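Local coordinates for tail protein, 43 kDa (Neisseria meningitidis MC58, PDB 3D37) that is of unknown function but probably forms part of a baseplate hub in a phage-type tail, at residues D208-A220 with V237-V251. Numbering follows the deposited sequence.
Sequences DTDNRFSEVTFLA and VYKDPTMTLHRPKTV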
loop_
_atom_site.group_PDB
_atom_site.type_symbol
_atom_site.label_atom_id
_atom_site.label_comp_id
_atom_site.label_asym_id
_atom_site.label_seq_id
_atom_site.Cartn_x
_atom_site.Cartn_y
_atom_site.Cartn_z
ATOM N N ASP A 208 -27.694 -8.808 -13.799
ATOM C CA ASP A 208 -28.185 -7.449 -13.775
ATOM C C ASP A 208 -29.598 -7.450 -14.359
ATOM O O ASP A 208 -29.814 -7.968 -15.435
ATOM C CB ASP A 208 -27.234 -6.621 -14.626
ATOM C CG ASP A 208 -27.613 -5.214 -14.690
ATOM O OD1 ASP A 208 -28.727 -4.937 -15.147
ATOM O OD2 ASP A 208 -26.780 -4.373 -14.291
ATOM N N THR A 209 -30.547 -6.864 -13.650
ATOM C CA THR A 209 -31.939 -6.839 -14.079
ATOM C C THR A 209 -32.402 -5.458 -14.597
ATOM O O THR A 209 -33.593 -5.187 -14.738
ATOM C CB THR A 209 -32.816 -7.298 -12.916
ATOM O OG1 THR A 209 -32.668 -6.387 -11.821
ATOM C CG2 THR A 209 -32.389 -8.709 -12.423
ATOM N N ASP A 210 -31.456 -4.584 -14.900
ATOM C CA ASP A 210 -31.752 -3.257 -15.425
ATOM C C ASP A 210 -32.787 -3.209 -16.558
ATOM O O ASP A 210 -33.681 -2.358 -16.598
ATOM C CB ASP A 210 -30.470 -2.691 -16.029
ATOM C CG ASP A 210 -29.934 -1.533 -15.273
ATOM O OD1 ASP A 210 -28.708 -1.594 -14.953
ATOM O OD2 ASP A 210 -30.731 -0.557 -15.041
ATOM N N ASN A 211 -32.567 -4.066 -17.543
ATOM C CA ASN A 211 -33.296 -4.036 -18.779
ATOM C C ASN A 211 -34.153 -5.281 -18.916
ATOM O O ASN A 211 -34.370 -5.786 -20.002
ATOM C CB ASN A 211 -32.319 -3.839 -19.940
ATOM C CG ASN A 211 -31.920 -2.380 -20.109
ATOM O OD1 ASN A 211 -32.757 -1.471 -19.962
ATOM N ND2 ASN A 211 -30.669 -2.143 -20.438
ATOM N N ARG A 212 -34.634 -5.758 -17.774
ATOM C CA ARG A 212 -35.577 -6.842 -17.727
ATOM C C ARG A 212 -36.947 -6.239 -17.432
ATOM O O ARG A 212 -37.257 -5.818 -16.303
ATOM C CB ARG A 212 -35.188 -7.853 -16.660
ATOM C CG ARG A 212 -36.240 -8.968 -16.513
ATOM C CD ARG A 212 -35.640 -10.275 -15.930
ATOM N NE ARG A 212 -35.708 -10.324 -14.470
ATOM C CZ ARG A 212 -36.788 -10.691 -13.763
ATOM N NH1 ARG A 212 -36.751 -10.720 -12.424
ATOM N NH2 ARG A 212 -37.919 -11.039 -14.395
ATOM N N PHE A 213 -37.765 -6.185 -18.472
ATOM C CA PHE A 213 -39.024 -5.505 -18.411
ATOM C C PHE A 213 -40.162 -6.519 -18.336
ATOM O O PHE A 213 -40.002 -7.682 -18.750
ATOM C CB PHE A 213 -39.133 -4.600 -19.627
ATOM C CG PHE A 213 -38.003 -3.620 -19.730
ATOM C CD1 PHE A 213 -37.869 -2.609 -18.797
ATOM C CD2 PHE A 213 -37.081 -3.705 -20.741
ATOM C CE1 PHE A 213 -36.834 -1.708 -18.878
ATOM C CE2 PHE A 213 -36.043 -2.791 -20.833
ATOM C CZ PHE A 213 -35.924 -1.794 -19.903
ATOM N N SER A 214 -41.284 -6.077 -17.761
ATOM C CA SER A 214 -42.449 -6.929 -17.560
ATOM C C SER A 214 -43.276 -7.076 -18.855
ATOM O O SER A 214 -43.573 -8.196 -19.288
ATOM C CB SER A 214 -43.315 -6.377 -16.414
ATOM O OG SER A 214 -44.015 -5.200 -16.814
ATOM N N GLU A 215 -43.674 -5.945 -19.436
ATOM C CA GLU A 215 -44.252 -5.909 -20.761
ATOM C C GLU A 215 -43.446 -4.882 -21.541
ATOM O O GLU A 215 -43.011 -3.877 -20.975
ATOM C CB GLU A 215 -45.724 -5.454 -20.750
ATOM C CG GLU A 215 -46.682 -6.349 -19.921
ATOM C CD GLU A 215 -48.166 -6.021 -20.129
ATOM O OE1 GLU A 215 -48.550 -5.454 -21.190
ATOM O OE2 GLU A 215 -48.957 -6.365 -19.215
ATOM N N VAL A 216 -43.255 -5.117 -22.833
ATOM C CA VAL A 216 -42.618 -4.120 -23.679
ATOM C C VAL A 216 -43.478 -3.971 -24.902
ATOM O O VAL A 216 -43.743 -4.934 -25.605
ATOM C CB VAL A 216 -41.167 -4.480 -24.057
ATOM C CG1 VAL A 216 -40.568 -3.403 -25.005
ATOM C CG2 VAL A 216 -40.330 -4.634 -22.770
ATOM N N THR A 217 -43.934 -2.756 -25.133
ATOM C CA THR A 217 -44.758 -2.497 -26.263
ATOM C C THR A 217 -43.885 -1.858 -27.333
ATOM O O THR A 217 -43.254 -0.826 -27.106
ATOM C CB THR A 217 -46.019 -1.677 -25.834
ATOM O OG1 THR A 217 -45.627 -0.474 -25.162
ATOM C CG2 THR A 217 -46.861 -2.508 -24.859
ATOM N N PHE A 218 -43.814 -2.525 -28.488
ATOM C CA PHE A 218 -43.027 -2.070 -29.626
ATOM C C PHE A 218 -43.970 -1.435 -30.650
ATOM O O PHE A 218 -45.026 -2.017 -30.979
ATOM C CB PHE A 218 -42.256 -3.240 -30.261
ATOM C CG PHE A 218 -41.174 -3.836 -29.363
ATOM C CD1 PHE A 218 -39.899 -3.301 -29.346
ATOM C CD2 PHE A 218 -41.449 -4.931 -28.541
ATOM C CE1 PHE A 218 -38.884 -3.863 -28.524
ATOM C CE2 PHE A 218 -40.464 -5.491 -27.724
ATOM C CZ PHE A 218 -39.183 -4.954 -27.711
ATOM N N LEU A 219 -43.585 -0.245 -31.138
ATOM C CA LEU A 219 -44.422 0.541 -32.056
ATOM C C LEU A 219 -43.663 0.846 -33.327
ATOM O O LEU A 219 -42.446 1.075 -33.304
ATOM C CB LEU A 219 -44.871 1.875 -31.434
ATOM C CG LEU A 219 -45.558 1.908 -30.065
ATOM C CD1 LEU A 219 -45.921 3.442 -29.711
ATOM C CD2 LEU A 219 -46.805 0.992 -30.099
ATOM N N ALA A 220 -44.380 0.836 -34.443
ATOM C CA ALA A 220 -43.818 1.324 -35.699
ATOM C C ALA A 220 -44.925 1.844 -36.612
ATOM O O ALA A 220 -46.113 1.524 -36.438
ATOM C CB ALA A 220 -42.958 0.230 -36.400
ATOM N N VAL A 237 -46.614 -6.536 -28.757
ATOM C CA VAL A 237 -46.223 -6.476 -27.349
ATOM C C VAL A 237 -45.747 -7.825 -26.823
ATOM O O VAL A 237 -46.313 -8.883 -27.126
ATOM C CB VAL A 237 -47.325 -5.840 -26.424
ATOM C CG1 VAL A 237 -48.653 -5.720 -27.145
ATOM C CG2 VAL A 237 -47.428 -6.573 -25.074
ATOM N N TYR A 238 -44.671 -7.745 -26.050
ATOM C CA TYR A 238 -44.009 -8.873 -25.481
ATOM C C TYR A 238 -44.357 -8.852 -23.997
ATOM O O TYR A 238 -44.508 -7.784 -23.422
ATOM C CB TYR A 238 -42.482 -8.725 -25.710
ATOM C CG TYR A 238 -41.633 -9.591 -24.821
ATOM C CD1 TYR A 238 -41.396 -10.920 -25.134
ATOM C CD2 TYR A 238 -41.077 -9.082 -23.646
ATOM C CE1 TYR A 238 -40.623 -11.729 -24.282
ATOM C CE2 TYR A 238 -40.312 -9.880 -22.803
ATOM C CZ TYR A 238 -40.088 -11.200 -23.135
ATOM O OH TYR A 238 -39.317 -11.981 -22.318
ATOM N N LYS A 239 -44.508 -10.032 -23.401
ATOM C CA LYS A 239 -44.690 -10.197 -21.947
ATOM C C LYS A 239 -43.898 -11.426 -21.505
ATOM O O LYS A 239 -43.854 -12.415 -22.216
ATOM C CB LYS A 239 -46.185 -10.373 -21.588
ATOM C CG LYS A 239 -47.182 -9.688 -22.559
ATOM C CD LYS A 239 -48.686 -9.779 -22.120
ATOM C CE LYS A 239 -49.309 -11.197 -22.262
ATOM N NZ LYS A 239 -50.831 -11.200 -22.453
ATOM N N ASP A 240 -43.226 -11.366 -20.361
ATOM C CA ASP A 240 -42.801 -12.623 -19.704
ATOM C C ASP A 240 -43.706 -12.825 -18.495
ATOM O O ASP A 240 -43.717 -11.984 -17.580
ATOM C CB ASP A 240 -41.298 -12.698 -19.324
ATOM C CG ASP A 240 -40.815 -11.523 -18.472
ATOM O OD1 ASP A 240 -41.451 -10.441 -18.548
ATOM O OD2 ASP A 240 -39.781 -11.674 -17.759
ATOM N N PRO A 241 -44.519 -13.902 -18.507
ATOM C CA PRO A 241 -45.360 -14.125 -17.340
ATOM C C PRO A 241 -44.608 -14.471 -16.043
ATOM O O PRO A 241 -45.260 -14.642 -15.009
ATOM C CB PRO A 241 -46.291 -15.277 -17.788
ATOM C CG PRO A 241 -46.264 -15.218 -19.297
ATOM C CD PRO A 241 -44.811 -14.894 -19.560
ATOM N N THR A 242 -43.273 -14.556 -16.080
ATOM C CA THR A 242 -42.475 -14.757 -14.850
ATOM C C THR A 242 -42.054 -13.448 -14.123
ATOM O O THR A 242 -41.559 -13.507 -12.996
ATOM C CB THR A 242 -41.226 -15.614 -15.128
ATOM O OG1 THR A 242 -41.560 -16.653 -16.055
ATOM C CG2 THR A 242 -40.681 -16.237 -13.819
ATOM N N MET A 243 -42.239 -12.294 -14.775
ATOM C CA MET A 243 -42.114 -10.962 -14.138
ATOM C C MET A 243 -43.383 -10.637 -13.337
ATOM O O MET A 243 -44.456 -10.457 -13.925
ATOM C CB MET A 243 -41.903 -9.841 -15.198
ATOM C CG MET A 243 -40.431 -9.436 -15.502
ATOM S SD MET A 243 -39.707 -8.408 -14.205
ATOM C CE MET A 243 -40.314 -6.754 -14.513
ATOM N N THR A 244 -43.265 -10.548 -12.011
ATOM C CA THR A 244 -44.373 -10.052 -11.186
ATOM C C THR A 244 -44.364 -8.517 -11.091
ATOM O O THR A 244 -45.429 -7.880 -11.081
ATOM C CB THR A 244 -44.373 -10.650 -9.770
ATOM O OG1 THR A 244 -43.062 -10.565 -9.215
ATOM C CG2 THR A 244 -44.790 -12.088 -9.810
ATOM N N LEU A 245 -43.167 -7.934 -11.050
ATOM C CA LEU A 245 -42.994 -6.483 -10.882
ATOM C C LEU A 245 -43.435 -5.716 -12.122
ATOM O O LEU A 245 -43.104 -6.083 -13.241
ATOM C CB LEU A 245 -41.522 -6.142 -10.571
ATOM C CG LEU A 245 -40.859 -6.829 -9.377
ATOM C CD1 LEU A 245 -39.366 -6.489 -9.334
ATOM C CD2 LEU A 245 -41.565 -6.471 -8.051
ATOM N N HIS A 246 -44.180 -4.641 -11.908
ATOM C CA HIS A 246 -44.598 -3.752 -12.973
ATOM C C HIS A 246 -43.427 -2.898 -13.472
ATOM O O HIS A 246 -42.972 -1.990 -12.782
ATOM C CB HIS A 246 -45.739 -2.849 -12.479
ATOM C CG HIS A 246 -46.344 -1.983 -13.542
ATOM N ND1 HIS A 246 -47.083 -2.492 -14.588
ATOM C CD2 HIS A 246 -46.357 -0.636 -13.697
ATOM C CE1 HIS A 246 -47.508 -1.499 -15.352
ATOM N NE2 HIS A 246 -47.089 -0.361 -14.830
ATOM N N ARG A 247 -42.980 -3.166 -14.695
ATOM C CA ARG A 247 -41.870 -2.421 -15.278
ATOM C C ARG A 247 -42.043 -2.327 -16.795
ATOM O O ARG A 247 -41.316 -2.975 -17.550
ATOM C CB ARG A 247 -40.552 -3.101 -14.870
ATOM C CG ARG A 247 -39.395 -2.167 -14.787
ATOM C CD ARG A 247 -38.316 -2.721 -13.905
ATOM N NE ARG A 247 -37.160 -1.846 -13.945
ATOM C CZ ARG A 247 -36.203 -1.913 -14.865
ATOM N NH1 ARG A 247 -36.229 -2.856 -15.809
ATOM N NH2 ARG A 247 -35.194 -1.046 -14.813
ATOM N N PRO A 248 -43.045 -1.543 -17.242
ATOM C CA PRO A 248 -43.392 -1.424 -18.648
ATOM C C PRO A 248 -42.502 -0.479 -19.428
ATOM O O PRO A 248 -42.024 0.529 -18.910
ATOM C CB PRO A 248 -44.809 -0.839 -18.609
ATOM C CG PRO A 248 -44.826 -0.020 -17.377
ATOM C CD PRO A 248 -43.950 -0.739 -16.393
ATOM N N LYS A 249 -42.300 -0.800 -20.685
ATOM C CA LYS A 249 -41.478 0.031 -21.520
ATOM C C LYS A 249 -42.153 0.094 -22.875
ATOM O O LYS A 249 -42.818 -0.849 -23.299
ATOM C CB LYS A 249 -40.032 -0.519 -21.621
ATOM C CG LYS A 249 -39.069 0.496 -22.280
ATOM C CD LYS A 249 -37.670 -0.034 -22.479
ATOM C CE LYS A 249 -36.605 0.899 -21.874
ATOM N NZ LYS A 249 -36.268 2.106 -22.703
ATOM N N THR A 250 -42.004 1.218 -23.546
ATOM C CA THR A 250 -42.515 1.308 -24.878
ATOM C C THR A 250 -41.348 1.762 -25.714
ATOM O O THR A 250 -40.623 2.670 -25.311
ATOM C CB THR A 250 -43.747 2.267 -24.993
ATOM O OG1 THR A 250 -43.385 3.464 -25.710
ATOM C CG2 THR A 250 -44.357 2.595 -23.620
ATOM N N VAL A 251 -41.151 1.114 -26.863
ATOM C CA VAL A 251 -40.033 1.420 -27.758
ATOM C C VAL A 251 -40.574 1.689 -29.191
ATOM O O VAL A 251 -41.372 0.907 -29.697
ATOM C CB VAL A 251 -38.995 0.244 -27.773
ATOM C CG1 VAL A 251 -37.891 0.519 -28.779
ATOM C CG2 VAL A 251 -38.416 -0.029 -26.347
HETATM O O HOH W 1 -45.467 -1.572 -22.318
#
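Strand 215-220 runs between strands 237-239 and 249-251, antiparallel to the first (166° between directions) and nearly parallel to the second. Val216 and Tyr238 form an antiparallel hydrogen-bonded pair, with Val216 N 3.0 Å from Tyr238 O. On the parallel side, Thr217 N bonds to Lys249 O, Val251 N to Thr217 O and Leu219 N to Val251 O. Thr217 OG1 and Lys249 O share a water.

Before the strand, the guanidinium of Arg247 grips the turn 209-212. Its extended chain brings Arg247 NH1 and NH2 end-on to one atom, Asp210 O, each 2.7 Å away and from the same face of the carbonyl plane. Arg247 NH1 also donates to Arg212 O at 3.2 Å. Arg247 NH2 has a second partner, Asp100 of a second subunit. Arg247 holds Ser214 through two bonds: Ser214 N donates to Arg247 O, and Arg247 N to the side-chain Ser214 OG at 3.1 Å.

Extended at its root, with CG anti to the backbone N (chi1 -169°), the Lys249 chain carries CD over one face of the Phe213 ring, 3.8 Å from the centroid, a CH-pi contact. Trp273 meets this ring edge-to-face. Met243 SD sits over a face of the Arg212 guanidinium, 3.2 Å from Arg212 NH2. Phe218 CD1 packs on Val251 CB, and Ala266 of helix 259-276 also touches Phe218. Together these strands make a small mixed three-stranded sheet of order 2-1-3, packed on helix 259-276 in the NMB1110-like third domain.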